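Local coordinates for protein tryptophan halogenase (Shewanella frigidimarina, PDB 2PYX) that probably acts as a flavin-dependent monooxygenase of the tryptophan halogenase family, using bound FAD, at residues Leu235-Lys248 against Asn335-Ala349. Numbering follows the deposited sequence. Where two conformers were deposited one is given.
Sequences LLGEHLQVPFLSQK and NPGYRAKCWQNNCIA
Phe244 and Arg339 face each other as a non-hydrogen-bonded pair where strand 244-246 runs antiparallel to strand 337-339, the edge and middle strands of a small three-stranded sheet beside the Rossmann-type domain that is predicted to bind FAD. The arginine bends at chi2 (-78°), which brings its guanidinium between Gly237 CA on one face and Phe244 CB on the other; glycine suits the helix here because a side chain would strike the group. Arg339 NH1 donates to Val242 O at 2.9 Å, the oxygen lying close to the guanidinium plane. A leucine in place of Arg339 would probably leave Val242 O without this donor and the space between Gly237 and Phe244 poorly filled. Phe244 turns CG away from its own backbone N (chi1 -172°) and extends its ring past the partner strand, Arg339 NE and Asn335 O at its edge and Phe244 CZ 3.2 Å from Gly337 C. Gly337 suits its place because its backbone angles would jam a CB against the preceding carbonyl, and a CB would also strike Leu245 O and the ring. Leu245 and Tyr338 exchange both backbone bonds, and Leu245 CD1 leans on Tyr338 CE2 at 3.9 Å.

On the N-terminal side of Val242, helix 235-239 packs over the hairpin of strands 343-344 and 347-349, which edges the Rossmann sheet: Leu236 CD2 meets Ala349 CB at 3.6 Å, alanine being small enough to let the leucine come close. Asp227 of the neighbouring strand accepts the N-H groups of Leu235 and Leu236, anchoring the helix. Beyond Gly337, Ser246 OG donates to an in-plane lone pair of Asn335 OD1 at 2.7 Å and accepts from Lys248 N in an ST turn.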
ATOM      1  N   LEU A 235       9.497 -16.647 -12.689  1.00 12.58           N
ATOM      2  CA  LEU A 235       8.937 -16.714 -14.020  1.00 13.63           C
ATOM      3  C   LEU A 235       9.282 -15.454 -14.802  1.00 11.77           C
ATOM      4  O   LEU A 235       9.834 -15.494 -15.891  1.00 12.54           O
ATOM      5  CB  LEU A 235       7.420 -16.913 -13.992  1.00 11.89           C
ATOM      6  CG  LEU A 235       6.942 -18.370 -13.844  1.00 20.27           C
ATOM      7  CD1 LEU A 235       7.351 -18.991 -12.562  1.00 23.95           C
ATOM      8  CD2 LEU A 235       5.424 -18.454 -14.036  1.00 16.78           C
ATOM      9  N   LEU A 236       8.953 -14.301 -14.253  1.00 11.22           N
ATOM     10  CA  LEU A 236       9.123 -13.081 -15.020  1.00  9.99           C
ATOM     11  C   LEU A 236      10.604 -12.632 -15.092  1.00 11.73           C
ATOM     12  O   LEU A 236      11.173 -12.418 -16.170  1.00 12.82           O
ATOM     13  CB  LEU A 236       8.251 -11.967 -14.432  1.00 12.66           C
ATOM     14  CG  LEU A 236       8.264 -10.690 -15.276  1.00 10.28           C
ATOM     15  CD1 LEU A 236       7.150 -10.719 -16.286  1.00 14.84           C
ATOM     16  CD2 LEU A 236       8.182  -9.417 -14.442  1.00 15.25           C
ATOM     17  N   GLY A 237      11.217 -12.512 -13.924  1.00 12.13           N
ATOM     18  CA  GLY A 237      12.609 -12.077 -13.879  1.00 13.56           C
ATOM     19  C   GLY A 237      13.583 -13.118 -14.359  1.00 15.63           C
ATOM     20  O   GLY A 237      14.456 -12.795 -15.155  1.00 18.04           O
ATOM     21  N   GLU A 238      13.466 -14.346 -13.855  1.00 14.70           N
ATOM     22  CA  GLU A 238      14.439 -15.403 -14.190  1.00 16.44           C
ATOM     23  C   GLU A 238      14.109 -16.085 -15.511  1.00 14.18           C
ATOM     24  O   GLU A 238      14.857 -15.939 -16.509  1.00 18.47           O
ATOM     25  CB  GLU A 238      14.554 -16.404 -13.064  1.00 18.89           C
ATOM     26  CG  GLU A 238      15.189 -15.816 -11.827  1.00 27.97           C
ATOM     27  CD  GLU A 238      16.618 -15.281 -12.092  1.00 39.89           C
ATOM     28  OE1 GLU A 238      17.365 -15.908 -12.890  1.00 37.09           O
ATOM     29  OE2 GLU A 238      16.979 -14.223 -11.517  1.00 44.21           O
ATOM     30  N   HIS A 239      12.970 -16.769 -15.600  1.00 13.67           N
ATOM     31  CA  HIS A 239      12.667 -17.520 -16.838  1.00 12.64           C
ATOM     32  C   HIS A 239      12.582 -16.620 -18.066  1.00 15.25           C
ATOM     33  O   HIS A 239      13.077 -16.984 -19.154  1.00 16.91           O
ATOM     34  CB  HIS A 239      11.351 -18.294 -16.673  1.00 13.59           C
ATOM     35  CG  HIS A 239      11.013 -19.186 -17.827  1.00 14.83           C
ATOM     36  ND1 HIS A 239      11.697 -20.362 -18.096  1.00 19.58           N
ATOM     37  CD2 HIS A 239      10.042 -19.084 -18.762  1.00 20.13           C
ATOM     38  CE1 HIS A 239      11.150 -20.935 -19.160  1.00 18.37           C
ATOM     39  NE2 HIS A 239      10.150 -20.183 -19.584  1.00 16.96           N
ATOM     40  N   LEU A 240      11.908 -15.474 -17.933  1.00 12.62           N
ATOM     41  CA  LEU A 240      11.692 -14.558 -19.056  1.00 12.45           C
ATOM     42  C   LEU A 240      12.670 -13.384 -19.156  1.00 11.78           C
ATOM     43  O   LEU A 240      12.557 -12.564 -20.073  1.00 15.00           O
ATOM     44  CB  LEU A 240      10.230 -14.090 -19.071  1.00 13.28           C
ATOM     45  CG  LEU A 240       9.204 -15.194 -19.365  1.00 15.35           C
ATOM     46  CD1 LEU A 240       7.800 -14.717 -19.042  1.00 15.28           C
ATOM     47  CD2 LEU A 240       9.281 -15.675 -20.812  1.00 20.04           C
ATOM     48  N   GLN A 241      13.581 -13.308 -18.195  1.00 12.98           N
ATOM     49  CA  GLN A 241      14.692 -12.369 -18.223  1.00 14.27           C
ATOM     50  C   GLN A 241      14.272 -10.909 -18.307  1.00 13.35           C
ATOM     51  O   GLN A 241      14.969 -10.090 -18.909  1.00 15.21           O
ATOM     52  CB  GLN A 241      15.670 -12.770 -19.342  1.00 14.35           C
ATOM     53  CG  GLN A 241      16.396 -14.047 -18.999  1.00 17.34           C
ATOM     54  CD  GLN A 241      17.456 -13.855 -17.920  1.00 23.33           C
ATOM     55  OE1 GLN A 241      18.413 -13.099 -18.115  1.00 26.16           O
ATOM     56  NE2 GLN A 241      17.296 -14.535 -16.783  1.00 22.20           N
ATOM     57  N   VAL A 242      13.154 -10.549 -17.656  1.00 12.05           N
ATOM     58  CA  VAL A 242      12.755  -9.154 -17.622  1.00 10.06           C
ATOM     59  C   VAL A 242      13.686  -8.425 -16.669  1.00  9.92           C
ATOM     60  O   VAL A 242      13.796  -8.812 -15.530  1.00 11.01           O
ATOM     61  CB  VAL A 242      11.296  -8.992 -17.169  1.00 12.31           C
ATOM     62  CG1 VAL A 242      10.948  -7.524 -17.005  1.00  9.52           C
ATOM     63  CG2 VAL A 242      10.362  -9.659 -18.178  1.00 12.94           C
ATOM     64  N   PRO A 243      14.337  -7.362 -17.139  1.00 11.05           N
ATOM     65  CA  PRO A 243      15.320  -6.654 -16.303  1.00 12.89           C
ATOM     66  C   PRO A 243      14.739  -5.959 -15.086  1.00 13.21           C
ATOM     67  O   PRO A 243      13.581  -5.515 -15.095  1.00 11.25           O
ATOM     68  CB  PRO A 243      15.906  -5.583 -17.235  1.00 15.42           C
ATOM     69  CG  PRO A 243      15.443  -5.877 -18.542  1.00 19.80           C
ATOM     70  CD  PRO A 243      14.253  -6.779 -18.489  1.00 13.77           C
ATOM     71  N   PHE A 244      15.583  -5.852 -14.067  1.00 12.86           N
ATOM     72  CA  PHE A 244      15.237  -5.162 -12.815  1.00 10.45           C
ATOM     73  C   PHE A 244      15.830  -3.768 -12.833  1.00 12.12           C
ATOM     74  O   PHE A 244      17.012  -3.587 -13.175  1.00 13.05           O
ATOM     75  CB  PHE A 244      15.803  -5.926 -11.635  1.00 11.30           C
ATOM     76  CG  PHE A 244      15.334  -5.410 -10.305  1.00 10.31           C
ATOM     77  CD1 PHE A 244      14.055  -5.704  -9.852  1.00  9.37           C
ATOM     78  CD2 PHE A 244      16.161  -4.652  -9.483  1.00 12.22           C
ATOM     79  CE1 PHE A 244      13.591  -5.253  -8.636  1.00 13.39           C
ATOM     80  CE2 PHE A 244      15.691  -4.214  -8.264  1.00 12.32           C
ATOM     81  CZ  PHE A 244      14.399  -4.516  -7.843  1.00 13.20           C
ATOM     82  N   LEU A 245      15.005  -2.788 -12.466  1.00 10.27           N
ATOM     83  CA  LEU A 245      15.382  -1.372 -12.421  1.00  9.11           C
ATOM     84  C   LEU A 245      15.551  -0.901 -10.951  1.00  9.95           C
ATOM     85  O   LEU A 245      14.601  -0.538 -10.243  1.00  9.22           O
ATOM     86  CB  LEU A 245      14.357  -0.487 -13.147  1.00 10.49           C
ATOM     87  CG  LEU A 245      14.033  -0.915 -14.574  1.00 12.24           C
ATOM     88  CD1 LEU A 245      13.073   0.062 -15.148  1.00 12.62           C
ATOM     89  CD2 LEU A 245      15.274  -1.070 -15.411  1.00 15.73           C
ATOM     90  N   SER A 246      16.796  -0.940 -10.487  1.00  9.71           N
ATOM     91  CA  SER A 246      17.087  -0.551  -9.130  1.00  8.01           C
ATOM     92  C   SER A 246      16.769   0.903  -8.886  1.00  7.64           C
ATOM     93  O   SER A 246      17.145   1.772  -9.699  1.00  8.02           O
ATOM     94  CB  SER A 246      18.581  -0.727  -8.840  1.00  9.46           C
ATOM     95  OG  SER A 246      18.887  -0.288  -7.522  1.00 10.71           O
ATOM     96  N   GLN A 247      16.149   1.169  -7.731  1.00  7.95           N
ATOM     97  CA  GLN A 247      15.836   2.508  -7.322  1.00  8.81           C
ATOM     98  C   GLN A 247      16.583   2.923  -6.058  1.00  8.12           C
ATOM     99  O   GLN A 247      16.269   3.916  -5.398  1.00  7.94           O
ATOM    100  CB  GLN A 247      14.337   2.673  -7.140  1.00  8.98           C
ATOM    101  CG  GLN A 247      13.542   2.336  -8.433  1.00 10.02           C
ATOM    102  CD  GLN A 247      13.860   3.215  -9.591  1.00 11.98           C
ATOM    103  OE1 GLN A 247      13.959   4.428  -9.436  1.00 15.65           O
ATOM    104  NE2 GLN A 247      14.031   2.615 -10.790  1.00  9.80           N
ATOM    105  N   LYS A 248      17.623   2.162  -5.738  1.00  7.67           N
ATOM    106  CA  LYS A 248      18.373   2.458  -4.512  1.00  6.76           C
ATOM    107  C   LYS A 248      19.091   3.799  -4.603  1.00  7.48           C
ATOM    108  O   LYS A 248      19.326   4.421  -3.565  1.00  7.72           O
ATOM    109  CB  LYS A 248      19.377   1.339  -4.169  1.00  8.58           C
ATOM    110  CG  LYS A 248      19.734   1.307  -2.704  1.00  6.86           C
ATOM    111  CD  LYS A 248      20.928   0.492  -2.407  1.00  9.97           C
ATOM    112  CE  LYS A 248      20.768  -0.968  -2.684  1.00 10.15           C
ATOM    113  NZ  LYS A 248      21.940  -1.794  -2.124  1.00  9.99           N
ATOM    114  N   ASN A 335      17.388  -5.085  -2.765  1.00 21.51           N
ATOM    115  CA  ASN A 335      17.691  -4.073  -3.770  1.00 14.94           C
ATOM    116  C   ASN A 335      16.289  -3.500  -4.142  1.00 15.47           C
ATOM    117  O   ASN A 335      15.525  -4.168  -4.869  1.00 15.70           O
ATOM    118  CB  ASN A 335      18.378  -4.687  -4.960  1.00 16.20           C
ATOM    119  CG  ASN A 335      18.752  -3.667  -6.033  1.00 17.53           C
ATOM    120  OD1 ASN A 335      18.618  -2.417  -5.844  1.00 18.43           O
ATOM    121  ND2 ASN A 335      19.238  -4.202  -7.202  1.00 15.74           N
ATOM    122  N   PRO A 336      15.898  -2.315  -3.602  1.00 13.39           N
ATOM    123  CA  PRO A 336      14.605  -1.689  -3.895  1.00  9.77           C
ATOM    124  C   PRO A 336      14.529  -1.360  -5.388  1.00  9.30           C
ATOM    125  O   PRO A 336      15.482  -0.839  -5.963  1.00 10.05           O
ATOM    126  CB  PRO A 336      14.637  -0.389  -3.085  1.00 11.06           C
ATOM    127  CG  PRO A 336      16.038  -0.084  -2.936  1.00  9.83           C
ATOM    128  CD  PRO A 336      16.728  -1.418  -2.784  1.00 11.64           C
ATOM    129  N   GLY A 337      13.392  -1.665  -6.011  1.00  8.60           N
ATOM    130  CA  GLY A 337      13.215  -1.383  -7.430  1.00 10.45           C
ATOM    131  C   GLY A 337      12.118  -2.211  -8.014  1.00  8.59           C
ATOM    132  O   GLY A 337      11.331  -2.807  -7.285  1.00  9.17           O
ATOM    133  N   TYR A 338      12.028  -2.156  -9.334  1.00  8.18           N
ATOM    134  CA  TYR A 338      10.941  -2.801 -10.029  1.00 10.46           C
ATOM    135  C   TYR A 338      11.387  -3.328 -11.368  1.00  7.82           C
ATOM    136  O   TYR A 338      12.314  -2.833 -11.994  1.00 10.29           O
ATOM    137  CB  TYR A 338       9.734  -1.877 -10.148  1.00  9.64           C
ATOM    138  CG  TYR A 338       9.985  -0.609 -10.909  1.00  9.85           C
ATOM    139  CD1 TYR A 338      10.496   0.520 -10.286  1.00 11.23           C
ATOM    140  CD2 TYR A 338       9.643  -0.504 -12.250  1.00 11.99           C
ATOM    141  CE1 TYR A 338      10.735   1.691 -10.997  1.00 10.83           C
ATOM    142  CE2 TYR A 338       9.877   0.674 -12.953  1.00 12.06           C
ATOM    143  CZ  TYR A 338      10.416   1.780 -12.315  1.00 12.87           C
ATOM    144  OH  TYR A 338      10.604   2.978 -13.006  1.00 14.16           O
ATOM    145  N   ARG A 339      10.688  -4.372 -11.790  1.00 10.57           N
ATOM    146  CA  ARG A 339      10.960  -4.945 -13.088  1.00  9.49           C
ATOM    147  C   ARG A 339      10.521  -3.994 -14.184  1.00 11.22           C
ATOM    148  O   ARG A 339       9.541  -3.277 -14.029  1.00  9.56           O
ATOM    149  CB  ARG A 339      10.250  -6.289 -13.224  1.00 10.44           C
ATOM    150  CG  ARG A 339      10.741  -7.361 -12.275  1.00 10.37           C
ATOM    151  CD  ARG A 339      12.046  -7.965 -12.748  1.00 10.91           C
ATOM    152  NE  ARG A 339      12.660  -8.683 -11.653  1.00 12.01           N
ATOM    153  CZ  ARG A 339      13.838  -9.280 -11.696  1.00 13.58           C
ATOM    154  NH1 ARG A 339      14.548  -9.280 -12.796  1.00 12.41           N
ATOM    155  NH2 ARG A 339      14.298  -9.888 -10.618  1.00 17.01           N
ATOM    156  N   ALA A 340      11.222  -3.967 -15.312  1.00 10.61           N
ATOM    157  CA  ALA A 340      10.919  -2.961 -16.327  1.00 10.97           C
ATOM    158  C   ALA A 340       9.470  -3.051 -16.878  1.00 11.52           C
ATOM    159  O   ALA A 340       8.911  -2.046 -17.323  1.00 11.76           O
ATOM    160  CB  ALA A 340      11.927  -3.079 -17.457  1.00 12.73           C
ATOM    161  N   LYS A 341       8.941  -4.276 -16.915  1.00 10.64           N
ATOM    162  CA  LYS A 341       7.575  -4.585 -17.313  1.00 10.31           C
ATOM    163  C   LYS A 341       7.005  -5.525 -16.252  1.00  9.01           C
ATOM    164  O   LYS A 341       7.776  -6.281 -15.656  1.00 10.86           O
ATOM    165  CB  LYS A 341       7.602  -5.344 -18.661  1.00 12.67           C
ATOM    166  CG  LYS A 341       8.010  -4.547 -19.857  1.00 15.61           C
ATOM    167  CD  LYS A 341       8.497  -5.388 -21.009  1.00 21.35           C
ATOM    168  CE  LYS A 341       7.421  -5.861 -21.862  1.00 27.25           C
ATOM    169  NZ  LYS A 341       8.017  -6.418 -23.140  1.00 17.83           N
ATOM    170  N   CYS A 342       5.698  -5.533 -16.035  1.00  9.13           N
ATOM    171  CA  CYS A 342       5.055  -6.594 -15.228  1.00  9.15           C
ATOM    172  C   CYS A 342       4.497  -7.744 -16.077  1.00  8.61           C
ATOM    173  O   CYS A 342       4.173  -8.783 -15.510  1.00 10.94           O
ATOM    174  CB  CYS A 342       3.919  -6.088 -14.348  1.00  8.88           C
ATOM    175  SG  CYS A 342       2.460  -5.490 -15.191  1.00 11.40           S
ATOM    176  N   TRP A 343       4.405  -7.579 -17.388  1.00  9.43           N
ATOM    177  CA  TRP A 343       3.744  -8.553 -18.252  1.00  8.25           C
ATOM    178  C   TRP A 343       4.626  -8.797 -19.492  1.00  9.16           C
ATOM    179  O   TRP A 343       4.889  -7.880 -20.250  1.00 10.40           O
ATOM    180  CB  TRP A 343       2.365  -8.052 -18.659  1.00  7.84           C
ATOM    181  CG  TRP A 343       1.456  -9.033 -19.328  1.00  8.37           C
ATOM    182  CD1 TRP A 343       1.801 -10.152 -20.029  1.00 10.08           C
ATOM    183  CD2 TRP A 343       0.024  -8.937 -19.367  1.00  7.36           C
ATOM    184  NE1 TRP A 343       0.643 -10.780 -20.500  1.00 11.68           N
ATOM    185  CE2 TRP A 343      -0.451 -10.055 -20.116  1.00 10.27           C
ATOM    186  CE3 TRP A 343      -0.906  -8.011 -18.858  1.00 10.23           C
ATOM    187  CZ2 TRP A 343      -1.789 -10.261 -20.341  1.00  9.51           C
ATOM    188  CZ3 TRP A 343      -2.231  -8.222 -19.070  1.00  9.16           C
ATOM    189  CH2 TRP A 343      -2.670  -9.345 -19.819  1.00  8.93           C
ATOM    190  N   GLN A 344       5.150 -10.017 -19.613  1.00  9.87           N
ATOM    191  CA  GLN A 344       6.018 -10.396 -20.731  1.00 10.10           C
ATOM    192  C   GLN A 344       5.473 -11.713 -21.277  1.00  9.51           C
ATOM    193  O   GLN A 344       5.250 -12.651 -20.513  1.00 10.42           O
ATOM    194  CB  GLN A 344       7.460 -10.590 -20.227  1.00  9.78           C
ATOM    195  CG  GLN A 344       8.457 -11.027 -21.295  1.00 10.85           C
ATOM    196  CD  GLN A 344       8.633  -9.965 -22.356  1.00 12.71           C
ATOM    197  OE1 GLN A 344       9.012  -8.812 -22.070  1.00 15.56           O
ATOM    198  NE2 GLN A 344       8.350 -10.332 -23.605  1.00 15.20           N
ATOM    199  N   ASN A 345       5.307 -11.782 -22.592  1.00  9.37           N
ATOM    200  CA  ASN A 345       4.684 -12.925 -23.225  1.00  9.62           C
ATOM    201  C   ASN A 345       3.348 -13.165 -22.493  1.00 10.13           C
ATOM    202  O   ASN A 345       2.498 -12.257 -22.420  1.00 11.32           O
ATOM    203  CB  ASN A 345       5.653 -14.116 -23.212  1.00 10.70           C
ATOM    204  CG  ASN A 345       6.806 -13.944 -24.170  1.00 14.91           C
ATOM    205  OD1 ASN A 345       7.741 -13.187 -23.909  1.00 16.80           O
ATOM    206  ND2 ASN A 345       6.726 -14.617 -25.311  1.00 16.31           N
ATOM    207  N   ASN A 346       3.152 -14.368 -21.971  1.00  9.87           N
ATOM    208  CA  ASN A 346       1.897 -14.756 -21.292  1.00 10.48           C
ATOM    209  C   ASN A 346       2.069 -14.903 -19.801  1.00 10.42           C
ATOM    210  O   ASN A 346       1.407 -15.719 -19.153  1.00 11.19           O
ATOM    211  CB  ASN A 346       1.310 -16.047 -21.884  1.00 12.18           C
ATOM    212  CG  ASN A 346       2.202 -17.228 -21.718  1.00 10.93           C
ATOM    213  OD1 ASN A 346       3.440 -17.129 -21.593  1.00 12.55           O
ATOM    214  ND2 ASN A 346       1.572 -18.427 -21.701  1.00 12.60           N
ATOM    215  N   CYS A 347       2.959 -14.073 -19.245  1.00 10.69           N
ATOM    216  CA  CYS A 347       3.298 -14.096 -17.836  1.00  9.76           C
ATOM    217  C   CYS A 347       3.167 -12.691 -17.256  1.00 10.78           C
ATOM    218  O   CYS A 347       3.760 -11.738 -17.772  1.00 10.30           O
ATOM    219  CB  CYS A 347       4.724 -14.608 -17.604  1.00 14.30           C
ATOM    220  SG  CYS A 347       5.240 -14.606 -15.854  1.00 13.38           S
ATOM    221  N   ILE A 348       2.397 -12.584 -16.179  1.00  9.40           N
ATOM    222  CA  ILE A 348       2.300 -11.319 -15.451  0.50  9.74           C
ATOM    223  C   ILE A 348       2.729 -11.528 -13.997  1.00  9.14           C
ATOM    224  O   ILE A 348       2.337 -12.478 -13.332  1.00  9.18           O
ATOM    225  CB  ILE A 348       0.893 -10.692 -15.628  0.50 10.40           C
ATOM    226  CG1 ILE A 348       0.837  -9.262 -15.070  0.50  8.27           C
ATOM    227  CG2 ILE A 348      -0.202 -11.586 -15.065  0.50  9.96           C
ATOM    228  CD1 ILE A 348      -0.505  -8.570 -15.296  0.50 11.18           C
ATOM    229  N   ALA A 349       3.571 -10.615 -13.506  1.00  8.61           N
ATOM    230  CA  ALA A 349       4.089 -10.687 -12.155  1.00  7.73           C
ATOM    231  C   ALA A 349       3.226  -9.825 -11.227  1.00  7.92           C
ATOM    232  O   ALA A 349       2.913  -8.665 -11.537  1.00  8.81           O
ATOM    233  CB  ALA A 349       5.536 -10.251 -12.077  1.00  8.99           C
TER
HETATM  234  O   HOH W   1      12.545   4.587 -12.872  1.00 31.71           O